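Local coordinates for putative metal binding protein RUMGNA_00854 (Ruminococcus gnavus, PDB 3U7Z) that probably binds calcium ions, as a small DUF4430-family protein of the ubiquitin clan whose wider role is not established, at residues A[12-16]-A[56-60]; A[49-53]-A[81-85]. Residues are numbered along the deposited sequence.

Interaction 1: A[12-16]-A[56-60]. With CA (calcium ion), chain F; EDO (1,2-ethanediol), chain K.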
loop_
_atom_site.group_PDB
_atom_site.type_symbol
_atom_site.label_atom_id
_atom_site.label_comp_id
_atom_site.label_asym_id
_atom_site.label_seq_id
_atom_site.Cartn_x
_atom_site.Cartn_y
_atom_site.Cartn_z
ATOM N N THR A 12 -2.121 -3.157 -6.523
ATOM C CA THR A 12 -3.427 -2.725 -6.989
ATOM C C THR A 12 -4.060 -1.840 -5.939
ATOM O O THR A 12 -4.064 -2.181 -4.763
ATOM C CB THR A 12 -4.331 -3.914 -7.281
ATOM O OG1 THR A 12 -3.718 -4.757 -8.265
ATOM C CG2 THR A 12 -5.681 -3.487 -7.792
ATOM N N VAL A 13 -4.477 -0.654 -6.354
ATOM C CA VAL A 13 -5.161 0.283 -5.513
ATOM C C VAL A 13 -6.644 0.155 -5.734
ATOM O O VAL A 13 -7.101 0.331 -6.846
ATOM C CB VAL A 13 -4.682 1.703 -5.740
ATOM C CG1 VAL A 13 -5.405 2.677 -4.859
ATOM C CG2 VAL A 13 -3.155 1.779 -5.581
ATOM N N ILE A 14 -7.371 -0.145 -4.677
ATOM C CA ILE A 14 -8.840 -0.246 -4.726
ATOM C C ILE A 14 -9.406 0.981 -4.005
ATOM O O ILE A 14 -9.356 1.128 -2.783
ATOM C CB ILE A 14 -9.386 -1.569 -4.184
ATOM C CG1 ILE A 14 -8.789 -2.768 -4.935
ATOM C CG2 ILE A 14 -10.885 -1.655 -4.379
ATOM C CD1 ILE A 14 -7.532 -3.318 -4.339
ATOM N N HIS A 15 -9.868 1.885 -4.831
ATOM C CA HIS A 15 -10.330 3.170 -4.426
ATOM C C HIS A 15 -11.719 3.090 -3.747
ATOM O O HIS A 15 -12.433 2.075 -3.821
ATOM C CB HIS A 15 -10.333 4.148 -5.628
ATOM C CG HIS A 15 -8.968 4.640 -6.009
ATOM N ND1 HIS A 15 -8.289 5.559 -5.237
ATOM C CD2 HIS A 15 -8.119 4.279 -7.007
ATOM C CE1 HIS A 15 -7.114 5.820 -5.800
ATOM N NE2 HIS A 15 -6.975 5.040 -6.871
ATOM N N GLY A 16 -12.103 4.237 -3.190
ATOM C CA GLY A 16 -13.384 4.398 -2.510
ATOM C C GLY A 16 -14.579 4.113 -3.388
ATOM O O GLY A 16 -15.557 3.611 -2.866
ATOM N N VAL A 56 -3.367 7.345 -1.098
ATOM C CA VAL A 56 -2.857 6.416 -2.082
ATOM C C VAL A 56 -3.424 6.792 -3.447
ATOM O O VAL A 56 -4.625 6.961 -3.591
ATOM C CB VAL A 56 -3.279 4.942 -1.767
ATOM C CG1 VAL A 56 -2.668 4.002 -2.762
ATOM C CG2 VAL A 56 -2.824 4.567 -0.348
ATOM N N ASP A 57 -2.545 6.984 -4.427
ATOM C CA ASP A 57 -2.970 7.239 -5.793
ATOM C C ASP A 57 -3.965 8.377 -5.810
ATOM O O ASP A 57 -5.005 8.252 -6.414
ATOM C CB ASP A 57 -3.495 5.967 -6.472
ATOM C CG ASP A 57 -3.798 6.121 -7.934
ATOM O OD1 ASP A 57 -3.083 6.866 -8.659
ATOM O OD2 ASP A 57 -4.766 5.436 -8.391
ATOM N N GLU A 58 -3.625 9.478 -5.139
ATOM C CA GLU A 58 -4.416 10.706 -5.101
ATOM C C GLU A 58 -5.769 10.611 -4.454
ATOM O O GLU A 58 -6.596 11.472 -4.664
ATOM C CB GLU A 58 -4.519 11.326 -6.491
ATOM C CG GLU A 58 -3.179 11.583 -7.113
ATOM C CD GLU A 58 -3.304 12.262 -8.452
ATOM O OE1 GLU A 58 -4.243 11.939 -9.232
ATOM O OE2 GLU A 58 -2.426 13.099 -8.758
ATOM N N GLU A 59 -5.955 9.628 -3.594
ATOM C CA GLU A 59 -7.138 9.546 -2.776
ATOM C C GLU A 59 -6.779 9.476 -1.298
ATOM O O GLU A 59 -6.037 8.605 -0.839
ATOM C CB GLU A 59 -8.013 8.312 -3.135
ATOM C CG GLU A 59 -9.271 8.271 -2.290
ATOM C CD GLU A 59 -10.288 7.231 -2.674
ATOM O OE1 GLU A 59 -9.887 6.212 -3.198
ATOM O OE2 GLU A 59 -11.515 7.400 -2.423
ATOM N N THR A 60 -7.308 10.434 -0.558
ATOM C CA THR A 60 -7.010 10.612 0.842
ATOM C C THR A 60 -8.162 10.036 1.651
ATOM O O THR A 60 -9.342 10.377 1.421
ATOM C CB THR A 60 -6.822 12.123 1.186
ATOM O OG1 THR A 60 -5.688 12.613 0.451
ATOM C CG2 THR A 60 -6.555 12.329 2.700
HETATM CA CA CA F . -2.203 8.203 -10.109
HETATM C C1 EDO K . 1.119 10.924 -3.045
HETATM O O1 EDO K . 0.771 12.315 -3.148
HETATM C C2 EDO K . -0.097 10.014 -3.193
HETATM O O2 EDO K . -0.989 10.113 -4.324
HETATM O O HOH W 1 -4.448 9.443 -9.478
HETATM O O HOH W 2 0.178 7.569 -9.834
#
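The imidazole ring of H15 lies between the carboxylates of D57 and E59 and uses both of its nitrogens at once. H15 NE2 donates to D57 OD2 at 2.7 Å and H15 ND1 to E59 OE1 at 2.7 Å, each acceptor lying at the ring edge near its plane. A ring that donates from both sides between two acids is consistent with a positively charged imidazolium, and the principle illustrated is that one histidine just past a strand end can join two acids of a tight turn, D57 in its loop and E59 at its last position. E59 OE1 also accepts the backbone hydrogen bond of G16 N at 3.0 Å; a CB on G16 would collide with E59 OE2, so the close approach suits a residue without a side chain.

The acids belong to a type I' turn from V56 to E59, the geometry of a two-residue beta hairpin, closed by V56 N to E59 O and E59 N to V56 O, both 3.0 Å. D57 does double duty: while OD2 meets the histidine, D57 OD1 binds a calcium ion at 2.2 Å, whose shell includes two waters. Beside this polar network V13 CG2 packs on V56 CG1 at 3.6 Å, a small apolar contact between two buried valines.

Strand 7-14, which ends at I14, is flanked by strand 20-27, where N21 bonds to the backbone of V13 and weakly to D57 OD2, and by strand 92-99, paired with T12 and I14, while W69 of strand 67-73 touches V13, H15 and V56.

Interaction 2: A[49-53]-A[81-85]. With EDO (1,2-ethanediol), chain J.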
loop_
_atom_site.group_PDB
_atom_site.type_symbol
_atom_site.label_atom_id
_atom_site.label_comp_id
_atom_site.label_asym_id
_atom_site.label_seq_id
_atom_site.Cartn_x
_atom_site.Cartn_y
_atom_site.Cartn_z
ATOM N N TYR A 49 4.542 2.551 15.241
ATOM C CA TYR A 49 4.284 1.237 14.666
ATOM C C TYR A 49 4.593 1.198 13.184
ATOM O O TYR A 49 4.195 0.258 12.491
ATOM C CB TYR A 49 2.828 0.846 14.862
ATOM C CG TYR A 49 2.400 0.801 16.288
ATOM C CD1 TYR A 49 2.991 -0.049 17.186
ATOM C CD2 TYR A 49 1.411 1.618 16.749
ATOM C CE1 TYR A 49 2.578 -0.075 18.534
ATOM C CE2 TYR A 49 1.025 1.598 18.070
ATOM C CZ TYR A 49 1.606 0.795 18.957
ATOM O OH TYR A 49 1.175 0.793 20.263
ATOM N N GLY A 50 5.282 2.195 12.658
ATOM C CA GLY A 50 5.577 2.292 11.243
ATOM C C GLY A 50 4.649 3.219 10.502
ATOM O O GLY A 50 3.832 3.929 11.093
ATOM N N LEU A 51 4.792 3.251 9.191
ATOM C CA LEU A 51 4.148 4.226 8.355
ATOM C C LEU A 51 2.632 4.138 8.444
ATOM O O LEU A 51 2.071 3.027 8.341
ATOM C CB LEU A 51 4.599 3.974 6.913
ATOM C CG LEU A 51 4.191 5.003 5.860
ATOM C CD1 LEU A 51 4.740 6.401 6.186
ATOM C CD2 LEU A 51 4.618 4.563 4.432
ATOM N N PHE A 52 1.985 5.276 8.634
ATOM C CA PHE A 52 0.542 5.388 8.566
ATOM C C PHE A 52 0.236 6.070 7.225
ATOM O O PHE A 52 0.527 7.228 7.020
ATOM C CB PHE A 52 0.093 6.256 9.738
ATOM C CG PHE A 52 -1.340 6.704 9.712
ATOM C CD1 PHE A 52 -2.361 5.887 9.275
ATOM C CD2 PHE A 52 -1.644 8.005 10.100
ATOM C CE1 PHE A 52 -3.692 6.325 9.288
ATOM C CE2 PHE A 52 -2.946 8.441 10.124
ATOM C CZ PHE A 52 -3.962 7.586 9.694
ATOM N N ILE A 53 -0.299 5.301 6.304
ATOM C CA ILE A 53 -0.622 5.753 4.924
ATOM C C ILE A 53 -1.982 6.421 4.938
ATOM O O ILE A 53 -3.001 5.787 5.291
ATOM C CB ILE A 53 -0.605 4.565 3.934
ATOM C CG1 ILE A 53 0.821 4.006 3.831
ATOM C CG2 ILE A 53 -1.138 4.951 2.546
ATOM C CD1 ILE A 53 0.905 2.762 3.017
ATOM N N SER A 81 3.516 -2.710 8.986
ATOM C CA SER A 81 3.390 -1.448 8.269
ATOM C C SER A 81 4.117 -1.578 6.924
ATOM O O SER A 81 4.993 -2.476 6.719
ATOM C CB SER A 81 4.032 -0.288 9.055
ATOM O OG SER A 81 5.378 -0.646 9.312
ATOM N N ALA A 82 3.784 -0.705 6.004
ATOM C CA ALA A 82 4.388 -0.800 4.652
ATOM C C ALA A 82 5.917 -0.758 4.668
ATOM O O ALA A 82 6.590 -1.457 3.920
ATOM C CB ALA A 82 3.834 0.306 3.709
ATOM N N ASP A 83 6.482 0.074 5.524
ATOM C CA ASP A 83 7.918 0.208 5.591
ATOM C C ASP A 83 8.639 -1.003 6.214
ATOM O O ASP A 83 9.862 -1.031 6.177
ATOM C CB ASP A 83 8.346 1.514 6.278
ATOM C CG ASP A 83 7.736 1.721 7.641
ATOM O OD1 ASP A 83 6.594 1.309 7.943
ATOM O OD2 ASP A 83 8.390 2.413 8.421
ATOM N N GLN A 84 7.898 -1.971 6.765
ATOM C CA GLN A 84 8.425 -3.189 7.337
ATOM C C GLN A 84 7.914 -4.466 6.621
ATOM O O GLN A 84 8.036 -5.564 7.137
ATOM C CB GLN A 84 7.999 -3.247 8.813
ATOM C CG GLN A 84 8.629 -2.129 9.655
ATOM C CD GLN A 84 7.980 -1.901 11.033
ATOM O OE1 GLN A 84 7.491 -2.835 11.672
ATOM N NE2 GLN A 84 7.995 -0.645 11.503
ATOM N N THR A 85 7.295 -4.296 5.452
ATOM C CA THR A 85 6.659 -5.395 4.694
ATOM C C THR A 85 7.651 -5.810 3.608
ATOM O O THR A 85 7.914 -5.065 2.702
ATOM C CB THR A 85 5.333 -4.973 4.088
ATOM O OG1 THR A 85 4.406 -4.583 5.122
ATOM C CG2 THR A 85 4.723 -6.113 3.289
HETATM C C1 EDO J . -0.982 1.466 6.377
HETATM O O1 EDO J . -1.227 2.686 7.188
HETATM C C2 EDO J . 0.200 0.586 6.910
HETATM O O2 EDO J . 1.592 0.997 6.562
#
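This is largely a loop-to-loop contact, extended by I53 of strand 52-56, in which the approach to that strand is fastened to a short 3-10 turn between strands 76-77 and 92-99. Its one direct hydrogen bond runs almost straight from L51 N to D83 OD1, at 2.9 Å. The same carboxylate oxygen accepts S81 OG at 2.7 Å, so one atom takes both donors, one from each segment. The turn is closed by Q84 N to S81 O at 2.9 Å, with T85 OG1 reaching the same carbonyl at 2.7 Å. G50 passes close to this cluster, its CA 3.5 Å from S81 OG; its backbone angles and the crowding on that side both call for glycine. The apolar part is I53 CD1 on A82 CB at 3.9 Å. An ethanediol, probably from the crystallisation liquor, bridges the gap by hydrogen-bonding L51 O, I53 N and A82 N.

A82 and T85 share backbone hydrogen bonds with G33 and L32 at the start of helix 32-38, and F52 pairs with E45 of strand 42-45; the I53 side chain is about 4 Å from that of V42 and the L51 side chain about 6 Å from that of E37, both calcium-binding residues.

In the fold
Interactions 1 and 2 lie with centres about 17 Å apart, on opposite sides of the chain's centre. Their segments alternate along the sequence, 12-16, 49-53, 56-60 and 81-85, so the two closures cross. The small three-stranded antiparallel sheet joins them: strand 52-56 leaves interaction 2 and runs into the turn of interaction 1, where strand 59-60 begins. Its central strand is thus met near both ends by distant parts of the chain: the end of strand 7-14, in the mixed sheet, with the residues just after it, and the loop before strand 92-99, near helix 32-38. D57 of interaction 1 coordinates a calcium ion, while in interaction 2 the side chain of L51 is about 8 Å from one.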